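Suppressor protein MPT5 (Saccharomyces cerevisiae, PDB 5BZ1) binds through its Pumilio-homology (PUF) domain to UGUA-containing elements in the 3'-UTRs of target mRNAs, regulating gene expression after transcription. Local coordinates at residues 77-80 / 81-85; 241-244 / 245-249; 188-192 / 193-197; 20-23 / 24-28; 380-383 / 384-387. One frame throughout, in Å; residues are numbered along the deposited sequence.

Contact 1: 77-80 / 81-85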
# COMPACT_ATOMS: atom_id res chain seq x y z
N GLN A 77 30.13 8.76 -15.05
CA GLN A 77 29.67 7.70 -15.93
C GLN A 77 28.20 7.34 -15.71
O GLN A 77 27.46 7.12 -16.67
CB GLN A 77 30.55 6.45 -15.79
CG GLN A 77 31.91 6.54 -16.49
CD GLN A 77 32.86 5.42 -16.09
OE1 GLN A 77 32.71 4.82 -15.02
NE2 GLN A 77 33.84 5.13 -16.94
N LYS A 78 27.77 7.30 -14.45
CA LYS A 78 26.38 6.95 -14.15
C LYS A 78 25.41 8.07 -14.54
O LYS A 78 24.29 7.81 -15.00
CB LYS A 78 26.20 6.55 -12.68
CG LYS A 78 24.77 6.15 -12.32
CD LYS A 78 24.69 5.49 -10.95
CE LYS A 78 25.34 4.12 -10.97
NZ LYS A 78 25.70 3.67 -9.60
N THR A 79 25.84 9.31 -14.36
CA THR A 79 25.04 10.47 -14.75
C THR A 79 24.81 10.48 -16.27
O THR A 79 23.70 10.76 -16.74
CB THR A 79 25.68 11.78 -14.28
OG1 THR A 79 25.75 11.80 -12.85
CG2 THR A 79 24.87 12.98 -14.75
N LEU A 80 25.86 10.18 -17.03
CA LEU A 80 25.74 10.13 -18.48
C LEU A 80 24.82 9.00 -18.93
O LEU A 80 24.01 9.18 -19.84
CB LEU A 80 27.12 10.00 -19.13
CG LEU A 80 27.15 9.92 -20.66
CD1 LEU A 80 26.35 11.06 -21.27
CD2 LEU A 80 28.58 9.92 -21.19
N LEU A 81 24.93 7.84 -18.27
CA LEU A 81 24.04 6.71 -18.54
C LEU A 81 22.58 7.10 -18.33
O LEU A 81 21.72 6.81 -19.16
CB LEU A 81 24.40 5.51 -17.64
CG LEU A 81 23.35 4.41 -17.47
CD1 LEU A 81 23.05 3.72 -18.78
CD2 LEU A 81 23.77 3.39 -16.43
N ILE A 82 22.30 7.75 -17.20
CA ILE A 82 20.94 8.16 -16.87
C ILE A 82 20.46 9.27 -17.81
O ILE A 82 19.30 9.28 -18.21
CB ILE A 82 20.84 8.59 -15.39
CG1 ILE A 82 21.06 7.38 -14.48
CG2 ILE A 82 19.49 9.23 -15.10
CD1 ILE A 82 21.07 7.71 -12.99
N GLN A 83 21.36 10.18 -18.16
CA GLN A 83 21.05 11.23 -19.13
C GLN A 83 20.61 10.64 -20.47
O GLN A 83 19.77 11.21 -21.16
CB GLN A 83 22.26 12.15 -19.35
CG GLN A 83 22.25 13.42 -18.50
CD GLN A 83 23.61 14.09 -18.44
OE1 GLN A 83 24.61 13.55 -18.91
NE2 GLN A 83 23.66 15.28 -17.85
N THR A 84 21.18 9.50 -20.82
CA THR A 84 20.90 8.86 -22.10
C THR A 84 19.51 8.21 -22.14
O THR A 84 18.82 8.27 -23.16
CB THR A 84 21.97 7.80 -22.45
OG1 THR A 84 23.28 8.38 -22.36
CG2 THR A 84 21.76 7.25 -23.85
N ILE A 85 19.10 7.61 -21.03
CA ILE A 85 17.91 6.76 -21.03
C ILE A 85 16.69 7.26 -20.25
O ILE A 85 15.65 6.62 -20.29
CB ILE A 85 18.25 5.31 -20.59
CG1 ILE A 85 18.90 5.29 -19.20
CG2 ILE A 85 19.17 4.64 -21.60
CD1 ILE A 85 17.92 5.19 -18.05
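With chi1 at -53°, Thr84 turns OG1 back alongside its own backbone N, and from there the hydroxyl donates to Leu80 O one turn earlier, the Thr84 OG1 to Leu80 O distance being 2.7 Å. This is the last part of helix 75-85 in the all-helical solenoid of Pumilio repeats. The backbone Thr84 N also reaches Leu80 O, but only weakly, its N-H bent to 135°, so the hydroxyl adds a second donor to a carbonyl whose main-chain bond is weak near the end of the helix. One residue earlier the ladder is sound, with Gln83 N 2.8 Å from Thr79 O. Gln83 has an unusual chi1 of -96°, which lays its side chain back along the helix. Its NE2 comes to 4.0 Å from Thr79 CG2, and its OE1 lies 3.8 Å from Leu80 CD1, the Leu80 and Gln83 side chains crossing at about a right angle. On another side of the helix Lys78 works in two halves. Its aliphatic part packs obliquely on Ile82, while the chain bends near its end to send NZ to Thr108 O and Cys70 O. Ile82 goes on to touch Leu117 of helix 112-121, and Leu81 leans on Phe53 of helix 53-57. At the Lys78 pairing, Lys78 CG meets Ile82 CD1 at 4.1 Å, and Ile82 CG1 sits 3.3 Å from Lys78 O.

Contact 2: 241-244 / 245-249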
# COMPACT_ATOMS: atom_id res chain seq x y z
N SER A 241 -23.08 5.21 7.07
CA SER A 241 -24.00 4.87 8.16
C SER A 241 -25.33 4.30 7.68
O SER A 241 -25.86 3.36 8.28
CB SER A 241 -24.25 6.08 9.06
OG SER A 241 -24.80 7.16 8.33
N ASN A 242 -25.86 4.86 6.60
CA ASN A 242 -27.14 4.43 6.05
C ASN A 242 -27.09 3.03 5.41
O ASN A 242 -28.13 2.40 5.22
CB ASN A 242 -27.66 5.45 5.04
CG ASN A 242 -28.22 6.70 5.70
OD1 ASN A 242 -28.84 6.63 6.76
ND2 ASN A 242 -28.00 7.86 5.08
N GLU A 243 -25.88 2.56 5.09
CA GLU A 243 -25.70 1.24 4.50
C GLU A 243 -24.92 0.30 5.42
O GLU A 243 -24.40 -0.72 4.98
CB GLU A 243 -24.96 1.33 3.16
CG GLU A 243 -25.81 1.70 1.95
CD GLU A 243 -25.05 1.59 0.64
OE1 GLU A 243 -23.89 1.11 0.67
OE2 GLU A 243 -25.60 1.97 -0.41
N LEU A 244 -24.84 0.66 6.70
CA LEU A 244 -23.97 -0.04 7.64
C LEU A 244 -24.33 -1.52 7.78
O LEU A 244 -23.45 -2.38 7.86
CB LEU A 244 -23.97 0.65 9.00
CG LEU A 244 -22.92 0.17 10.00
CD1 LEU A 244 -21.52 0.38 9.44
CD2 LEU A 244 -23.07 0.88 11.35
N CYS A 245 -25.63 -1.82 7.80
CA CYS A 245 -26.08 -3.20 7.93
C CYS A 245 -25.73 -4.03 6.70
O CYS A 245 -25.21 -5.14 6.82
CB CYS A 245 -27.58 -3.27 8.19
SG CYS A 245 -28.22 -4.96 8.22
N GLN A 246 -26.01 -3.50 5.51
CA GLN A 246 -25.70 -4.22 4.28
C GLN A 246 -24.20 -4.44 4.09
O GLN A 246 -23.77 -5.53 3.71
CB GLN A 246 -26.27 -3.50 3.06
CG GLN A 246 -26.05 -4.26 1.75
CD GLN A 246 -26.50 -5.72 1.83
OE1 GLN A 246 -25.67 -6.63 1.81
NE2 GLN A 246 -27.81 -5.93 1.93
N LEU A 247 -23.40 -3.40 4.36
CA LEU A 247 -21.94 -3.50 4.24
C LEU A 247 -21.39 -4.57 5.19
O LEU A 247 -20.45 -5.29 4.85
CB LEU A 247 -21.28 -2.15 4.52
CG LEU A 247 -21.50 -1.05 3.47
CD1 LEU A 247 -21.03 0.30 3.99
CD2 LEU A 247 -20.80 -1.38 2.16
N SER A 248 -21.99 -4.67 6.37
CA SER A 248 -21.63 -5.68 7.35
C SER A 248 -21.92 -7.10 6.84
O SER A 248 -21.32 -8.06 7.32
CB SER A 248 -22.39 -5.45 8.66
OG SER A 248 -22.03 -4.22 9.25
N CYS A 249 -22.84 -7.22 5.89
CA CYS A 249 -23.25 -8.52 5.38
C CYS A 249 -22.60 -8.89 4.05
O CYS A 249 -23.05 -9.81 3.37
CB CYS A 249 -24.77 -8.59 5.25
SG CYS A 249 -25.65 -8.40 6.82
O HOH W 1 -27.73 0.54 8.07
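Helix 244-248, a short helix of Pumilio repeat 7, is built on two carbonyls, those of Glu243 and Leu244, each taken up by a residue one turn on. Glu243 is the N-cap, and its O receives Leu247 N at 2.9 Å; the bond is almost straight, at 170°, and runs nearly along the C=O axis. Leu247 follows its N-H inward: CG lies 3.3 Å from Glu243 O, and CD1 touches Glu243 CB at 4.1 Å. Leu244 O carries a double load. Ser248 N binds it at 3.1 Å, and Ser248 OG donates to the same Leu244 O at 2.7 Å, the two arriving from opposite faces of the carbonyl plane. The hydroxyl gets there because chi1 of -64° sets OG beside the backbone N, facing back down the helix. An alanine here would leave Leu244 O with only the backbone amide of that position, and this buried end of the helix would probably be held less firmly. At the other end a water accepts from Cys245 N, 3.2 Å from the water oxygen, and donates weakly to Ser241 O. Leu244 packs on Thr301, Ile304 and Phe305 of helix 288-307 and on Phe237 of helix 229-240, Leu247 rests against Leu240, and Ser248 touches Phe305 and Leu312 of helix 309-312, which places the short helix among these three.

Contact 3: 188-192 / 193-197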
# COMPACT_ATOMS: atom_id res chain seq x y z
N SER A 188 2.68 4.50 3.34
CA SER A 188 3.47 4.22 4.53
C SER A 188 4.69 5.14 4.68
O SER A 188 5.28 5.22 5.75
CB SER A 188 3.92 2.76 4.56
OG SER A 188 4.85 2.50 3.52
N VAL A 189 5.05 5.84 3.60
CA VAL A 189 6.25 6.69 3.63
C VAL A 189 6.02 8.14 3.19
O VAL A 189 6.84 9.01 3.48
CB VAL A 189 7.39 6.10 2.77
CG1 VAL A 189 7.83 4.74 3.30
CG2 VAL A 189 6.96 5.99 1.32
N CYS A 190 4.93 8.41 2.48
CA CYS A 190 4.70 9.74 1.92
C CYS A 190 4.29 10.76 3.00
O CYS A 190 3.99 10.38 4.13
CB CYS A 190 3.68 9.70 0.79
SG CYS A 190 1.99 9.33 1.32
N THR A 191 4.29 12.04 2.65
CA THR A 191 4.00 13.10 3.61
C THR A 191 2.52 13.14 3.99
O THR A 191 1.67 12.63 3.25
CB THR A 191 4.41 14.50 3.10
OG1 THR A 191 3.39 15.02 2.24
CG2 THR A 191 5.72 14.42 2.33
N LEU A 192 2.21 13.74 5.13
CA LEU A 192 0.84 13.82 5.62
C LEU A 192 -0.07 14.50 4.59
O LEU A 192 -1.17 14.01 4.31
CB LEU A 192 0.79 14.56 6.96
CG LEU A 192 -0.49 14.43 7.78
CD1 LEU A 192 -1.06 13.02 7.66
CD2 LEU A 192 -0.22 14.75 9.24
N GLN A 193 0.41 15.59 4.01
CA GLN A 193 -0.36 16.34 3.03
C GLN A 193 -0.59 15.56 1.73
O GLN A 193 -1.60 15.75 1.05
CB GLN A 193 0.29 17.71 2.75
CG GLN A 193 0.01 18.73 3.86
CD GLN A 193 0.73 20.05 3.64
OE1 GLN A 193 1.82 20.09 3.07
NE2 GLN A 193 0.13 21.13 4.12
N GLN A 194 0.35 14.67 1.40
CA GLN A 194 0.17 13.78 0.26
C GLN A 194 -0.87 12.70 0.57
O GLN A 194 -1.63 12.30 -0.31
CB GLN A 194 1.51 13.14 -0.15
CG GLN A 194 2.48 14.10 -0.85
CD GLN A 194 3.88 13.53 -0.97
OE1 GLN A 194 4.27 12.64 -0.21
NE2 GLN A 194 4.65 14.03 -1.94
N ILE A 195 -0.90 12.24 1.82
CA ILE A 195 -1.92 11.28 2.26
C ILE A 195 -3.32 11.90 2.15
O ILE A 195 -4.26 11.24 1.71
CB ILE A 195 -1.67 10.81 3.71
CG1 ILE A 195 -0.34 10.08 3.83
CG2 ILE A 195 -2.80 9.91 4.20
CD1 ILE A 195 0.02 9.68 5.25
N PHE A 196 -3.43 13.16 2.56
CA PHE A 196 -4.69 13.90 2.50
C PHE A 196 -5.27 13.93 1.09
O PHE A 196 -6.45 13.62 0.89
CB PHE A 196 -4.50 15.34 2.98
CG PHE A 196 -4.43 15.47 4.48
CD1 PHE A 196 -4.77 14.41 5.30
CD2 PHE A 196 -4.03 16.67 5.06
CE1 PHE A 196 -4.71 14.53 6.68
CE2 PHE A 196 -3.96 16.80 6.44
CZ PHE A 196 -4.31 15.73 7.25
N LYS A 197 -4.45 14.32 0.11
CA LYS A 197 -4.89 14.42 -1.28
C LYS A 197 -5.42 13.09 -1.80
O LYS A 197 -6.41 13.05 -2.53
CB LYS A 197 -3.75 14.93 -2.17
CG LYS A 197 -3.53 16.44 -2.07
CD LYS A 197 -2.14 16.85 -2.54
CE LYS A 197 -1.89 16.47 -3.99
NZ LYS A 197 -2.77 17.22 -4.93
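Thr191 and Gln194 grip each other tightly, whereas the side chains of Leu192 and Phe196, further round the turn, meet only loosely. On the tight side Gln194 OE1 accepts from Thr191 N at 2.9 Å, with an N-H angle of 160° and the donor tilted out of the amide plane. In return Thr191 OG1, turned inward by a chi1 of 83°, takes Gln194 N at 3.2 Å. These two reciprocal bonds make a capping box, with Thr191 as N-cap of helix 192-204 in Pumilio repeat 5. The Gln194 chain is pressed close along the way: its CG lies 3.4 Å from Thr191 OG1, and OE1 approaches Cys190 CB to 3.2 Å. Its NE2 donates to Pro154 O, which fixes the rotation of the amide. A leucine in its place would probably leave Thr191 N and Pro154 O without their partners and the start of the helix less firmly capped. Next to the box, buried Cys190 and Ile195 pack together, SG to CG1 3.5 Å. The outer side is slacker. Leu192, largely exposed, brings CD1 only to 4.1 Å from Phe196 CE1, the two side chains running at a slant to one another, while Leu192 O sits over one face of the Phe196 ring, displaced toward its rim.

Contact 4: 20-23 / 24-28. With nucleotides of chain B.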
# COMPACT_ATOMS: atom_id res chain seq x y z
N THR A 20 25.87 -8.68 -25.39
CA THR A 20 24.60 -9.35 -25.69
C THR A 20 24.76 -10.86 -25.82
O THR A 20 23.82 -11.56 -26.23
CB THR A 20 23.96 -8.80 -26.97
OG1 THR A 20 24.85 -9.02 -28.08
CG2 THR A 20 23.68 -7.31 -26.83
N ASP A 21 25.94 -11.36 -25.49
CA ASP A 21 26.20 -12.80 -25.49
C ASP A 21 26.26 -13.27 -24.04
O ASP A 21 26.82 -12.57 -23.20
CB ASP A 21 27.53 -13.09 -26.20
CG ASP A 21 27.83 -14.57 -26.29
OD1 ASP A 21 28.62 -15.07 -25.46
OD2 ASP A 21 27.29 -15.23 -27.20
N GLN A 22 25.69 -14.43 -23.74
CA GLN A 22 25.62 -14.89 -22.35
C GLN A 22 27.00 -15.05 -21.73
O GLN A 22 27.26 -14.54 -20.63
CB GLN A 22 24.87 -16.22 -22.23
CG GLN A 22 24.76 -16.69 -20.77
CD GLN A 22 24.26 -18.12 -20.63
OE1 GLN A 22 24.26 -18.67 -19.53
NE2 GLN A 22 23.85 -18.72 -21.73
N PHE A 23 27.89 -15.75 -22.42
CA PHE A 23 29.20 -16.03 -21.86
C PHE A 23 30.16 -14.85 -22.04
O PHE A 23 31.09 -14.68 -21.24
CB PHE A 23 29.76 -17.33 -22.44
CG PHE A 23 28.93 -18.53 -22.08
CD1 PHE A 23 29.20 -19.25 -20.92
CD2 PHE A 23 27.87 -18.93 -22.88
CE1 PHE A 23 28.44 -20.35 -20.57
CE2 PHE A 23 27.10 -20.03 -22.53
CZ PHE A 23 27.39 -20.74 -21.38
N GLY A 24 29.93 -14.04 -23.06
CA GLY A 24 30.67 -12.80 -23.20
C GLY A 24 30.35 -11.88 -22.04
O GLY A 24 31.23 -11.23 -21.47
N CYS A 25 29.07 -11.84 -21.68
CA CYS A 25 28.60 -10.99 -20.60
C CYS A 25 29.12 -11.45 -19.23
O CYS A 25 29.54 -10.62 -18.41
CB CYS A 25 27.07 -10.95 -20.59
SG CYS A 25 26.40 -9.74 -19.46
N ARG A 26 29.07 -12.76 -18.98
CA ARG A 26 29.63 -13.32 -17.76
C ARG A 26 31.13 -13.04 -17.65
O ARG A 26 31.65 -12.81 -16.56
CB ARG A 26 29.37 -14.82 -17.68
CG ARG A 26 27.90 -15.21 -17.56
CD ARG A 26 27.73 -16.71 -17.41
NE ARG A 26 26.35 -17.07 -17.11
CZ ARG A 26 25.81 -17.02 -15.89
NH1 ARG A 26 26.53 -16.61 -14.86
NH2 ARG A 26 24.54 -17.36 -15.71
N PHE A 27 31.80 -13.06 -18.80
CA PHE A 27 33.23 -12.77 -18.87
C PHE A 27 33.51 -11.32 -18.47
O PHE A 27 34.43 -11.05 -17.70
CB PHE A 27 33.76 -13.06 -20.28
CG PHE A 27 35.18 -12.60 -20.51
CD1 PHE A 27 36.26 -13.31 -20.01
CD2 PHE A 27 35.43 -11.46 -21.26
CE1 PHE A 27 37.56 -12.89 -20.23
CE2 PHE A 27 36.73 -11.03 -21.49
CZ PHE A 27 37.80 -11.74 -20.98
N LEU A 28 32.71 -10.39 -18.98
CA LEU A 28 32.88 -8.98 -18.67
C LEU A 28 32.60 -8.69 -17.19
O LEU A 28 33.25 -7.84 -16.57
CB LEU A 28 32.00 -8.11 -19.56
CG LEU A 28 32.31 -8.19 -21.06
CD1 LEU A 28 31.35 -7.32 -21.86
CD2 LEU A 28 33.75 -7.78 -21.33
P A B 10 17.06 -17.50 -15.59
OP1 A B 10 16.66 -18.86 -16.02
OP2 A B 10 17.39 -17.25 -14.16
O5' A B 10 18.31 -17.08 -16.48
C5' A B 10 18.15 -16.80 -17.87
C4' A B 10 19.45 -16.91 -18.62
O4' A B 10 20.36 -15.87 -18.17
C3' A B 10 20.20 -18.24 -18.45
O3' A B 10 20.85 -18.57 -19.68
C2' A B 10 21.25 -17.89 -17.40
O2' A B 10 22.39 -18.72 -17.41
C1' A B 10 21.58 -16.45 -17.77
N9 A B 10 22.16 -15.66 -16.68
C8 A B 10 21.85 -15.66 -15.35
N7 A B 10 22.57 -14.83 -14.64
C5 A B 10 23.42 -14.23 -15.57
C6 A B 10 24.42 -13.25 -15.45
N6 A B 10 24.77 -12.66 -14.31
N1 A B 10 25.07 -12.88 -16.58
C2 A B 10 24.73 -13.46 -17.74
N3 A B 10 23.80 -14.39 -17.97
C4 A B 10 23.17 -14.73 -16.83
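Cys25 N bonds back to Asp21 O and Arg26 N to Gln22 O as the backbone passes from Asp21, extended with psi 139°, into the first turn of helix 22-32 in Pumilio repeat 1. Asp21 is the N-cap: its OD1 accepts from Gly24 N at 2.9 Å through the anti lone pair, and more weakly from Phe23 N. With CG opposite the backbone N (chi1 -177°), the carboxylate stands over these amides. The side chains that do the RNA work are Gln22 and Arg26, one turn apart and lying side by side, both pointing the same way. Gln22 is stretched out, and its OE1 accepts from O2' of A10 of chain B at 2.8 Å, with a weak second bond from O3'. Arg26 lays one face of its guanidinium over the adenine, CZ being 3.6 Å from C4 of A10 of chain B, and its NH2 donates to A10 O2' at 3.1 Å. Gln22 OE1 also comes in at the guanidinium edge, near its plane, 3.6 Å from Arg26 NE. Behind them Cys25 packs on Leu65 of helix 62-69. The ribose hydroxyl O2' thus gives a proton to glutamine and takes one from arginine while the base is covered by the arginine face; since a deoxyribose has no such hydroxyl, this pairing is consistent with a preference for RNA at this position.

Contact 5: 380-383 / 384-387. With nucleotides of chain B.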
# COMPACT_ATOMS: atom_id res chain seq x y z
N LYS A 380 -30.07 -21.86 16.36
CA LYS A 380 -29.53 -23.13 16.87
C LYS A 380 -28.81 -23.95 15.80
O LYS A 380 -27.83 -24.65 16.09
CB LYS A 380 -30.67 -23.95 17.48
CG LYS A 380 -30.28 -25.33 17.97
CD LYS A 380 -31.50 -26.20 18.24
CE LYS A 380 -31.14 -27.67 18.36
NZ LYS A 380 -30.20 -27.94 19.49
N THR A 381 -29.29 -23.86 14.56
CA THR A 381 -28.71 -24.57 13.43
C THR A 381 -27.27 -24.18 13.13
O THR A 381 -26.41 -25.04 12.94
CB THR A 381 -29.54 -24.35 12.15
OG1 THR A 381 -29.87 -22.96 12.02
CG2 THR A 381 -30.83 -25.16 12.20
N THR A 382 -27.01 -22.87 13.08
CA THR A 382 -25.70 -22.32 12.69
C THR A 382 -24.52 -22.90 13.48
O THR A 382 -24.70 -23.40 14.59
CB THR A 382 -25.67 -20.78 12.83
OG1 THR A 382 -25.60 -20.41 14.21
CG2 THR A 382 -26.92 -20.17 12.21
N SER A 383 -23.33 -22.84 12.89
CA SER A 383 -22.14 -23.42 13.50
C SER A 383 -21.48 -22.48 14.50
O SER A 383 -20.59 -22.89 15.26
CB SER A 383 -21.12 -23.81 12.42
OG SER A 383 -20.52 -22.67 11.85
N TYR A 384 -21.91 -21.22 14.51
CA TYR A 384 -21.29 -20.20 15.35
C TYR A 384 -22.17 -19.76 16.52
O TYR A 384 -21.87 -18.77 17.18
CB TYR A 384 -20.88 -18.99 14.51
CG TYR A 384 -22.00 -18.39 13.69
CD1 TYR A 384 -22.89 -17.48 14.25
CD2 TYR A 384 -22.14 -18.70 12.34
CE1 TYR A 384 -23.90 -16.92 13.50
CE2 TYR A 384 -23.15 -18.15 11.58
CZ TYR A 384 -24.03 -17.26 12.17
OH TYR A 384 -25.04 -16.70 11.42
N ALA A 385 -23.26 -20.49 16.76
CA ALA A 385 -24.18 -20.15 17.84
C ALA A 385 -23.47 -20.15 19.20
O ALA A 385 -23.67 -19.25 20.02
CB ALA A 385 -25.36 -21.11 17.87
N LYS A 386 -22.64 -21.17 19.42
CA LYS A 386 -21.91 -21.32 20.68
C LYS A 386 -20.94 -20.17 20.94
O LYS A 386 -20.70 -19.81 22.10
CB LYS A 386 -21.17 -22.66 20.71
CG LYS A 386 -20.12 -22.82 19.61
CD LYS A 386 -19.45 -24.19 19.67
CE LYS A 386 -18.59 -24.43 18.43
NZ LYS A 386 -18.02 -25.80 18.39
N LYS A 387 -20.38 -19.61 19.87
CA LYS A 387 -19.47 -18.47 20.00
C LYS A 387 -20.20 -17.23 20.51
O LYS A 387 -19.71 -16.53 21.39
CB LYS A 387 -18.80 -18.17 18.65
CG LYS A 387 -17.92 -19.29 18.12
CD LYS A 387 -17.14 -18.83 16.89
CE LYS A 387 -16.24 -17.65 17.21
NZ LYS A 387 -15.68 -17.00 15.99
O5' U B 1 -15.97 -22.34 10.81
C5' U B 1 -16.80 -22.86 9.78
C4' U B 1 -17.54 -21.77 9.06
O4' U B 1 -18.56 -21.20 9.92
C3' U B 1 -16.70 -20.57 8.64
O3' U B 1 -15.97 -20.80 7.44
C2' U B 1 -17.74 -19.46 8.52
O2' U B 1 -18.44 -19.54 7.28
C1' U B 1 -18.72 -19.83 9.64
N1 U B 1 -18.47 -19.06 10.89
C2 U B 1 -19.13 -17.85 11.03
O2 U B 1 -19.89 -17.41 10.17
N3 U B 1 -18.87 -17.17 12.19
C4 U B 1 -18.04 -17.58 13.21
O4 U B 1 -17.91 -16.85 14.20
C5 U B 1 -17.40 -18.84 13.00
C6 U B 1 -17.63 -19.53 11.87
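Lys387 NZ donates to O4 of U1 of chain B at 2.9 Å, and five residues earlier Thr382 backs the tyrosine that meets the same base. Lys387 gets there by bending its chain at chi3, which swings CE and NZ toward O4. Tyr384 approaches the uracil obliquely, its CD2 3.4 Å from O2 and its CB 3.4 Å from C4 of U1 of chain B. Thr382 covers one face of the tyrosine ring in a CH-pi contact, CB lying 4.0 Å from the centroid and 16° off the ring normal. Its OG1 is also over the ring, where it touches Ala385 CB at 3.7 Å while bonding to Ile379 O. At the far end of the ring the hydroxyl of Tyr384 is hydrogen-bonded to Ile313 O, so threonine behind and carbonyl at the tip probably help to hold the tyrosine in place for the base. Ser383 OG comes within 3.1 Å of O4' of the same nucleotide. In this RNA-binding corner of the PUF domain 380-384 is the last part of the loop between helix 354-375 and helix 385-398, with Tyr384 the N-cap residue; Tyr384 rests on Asn319 and Lys387 on Gln323, both of helix 318-326.

Overall arrangement
All five are turns within one chain of the solenoid, well apart from one another. Contacts 4 and 5 stand toward its two ends, with centres about 66 Å apart, and meet nucleotides A10 and U1 through polar bonds, contact 4 adding a guanidinium over the base and contact 5 a CH-pi contact behind its tyrosine. Contacts 1 to 4 are partly buried and contact 5 lies at the surface; contacts 1, 2 and 3 hold helix ends and touch no nucleotide. Contacts 1 and 2 share one device, a hydroxyl returning to a carbonyl a turn earlier, near where their helices finish. Contacts 3 and 4 are helix starts capped by a side chain: threonine with a reciprocating glutamine in contact 3, aspartate in contact 4.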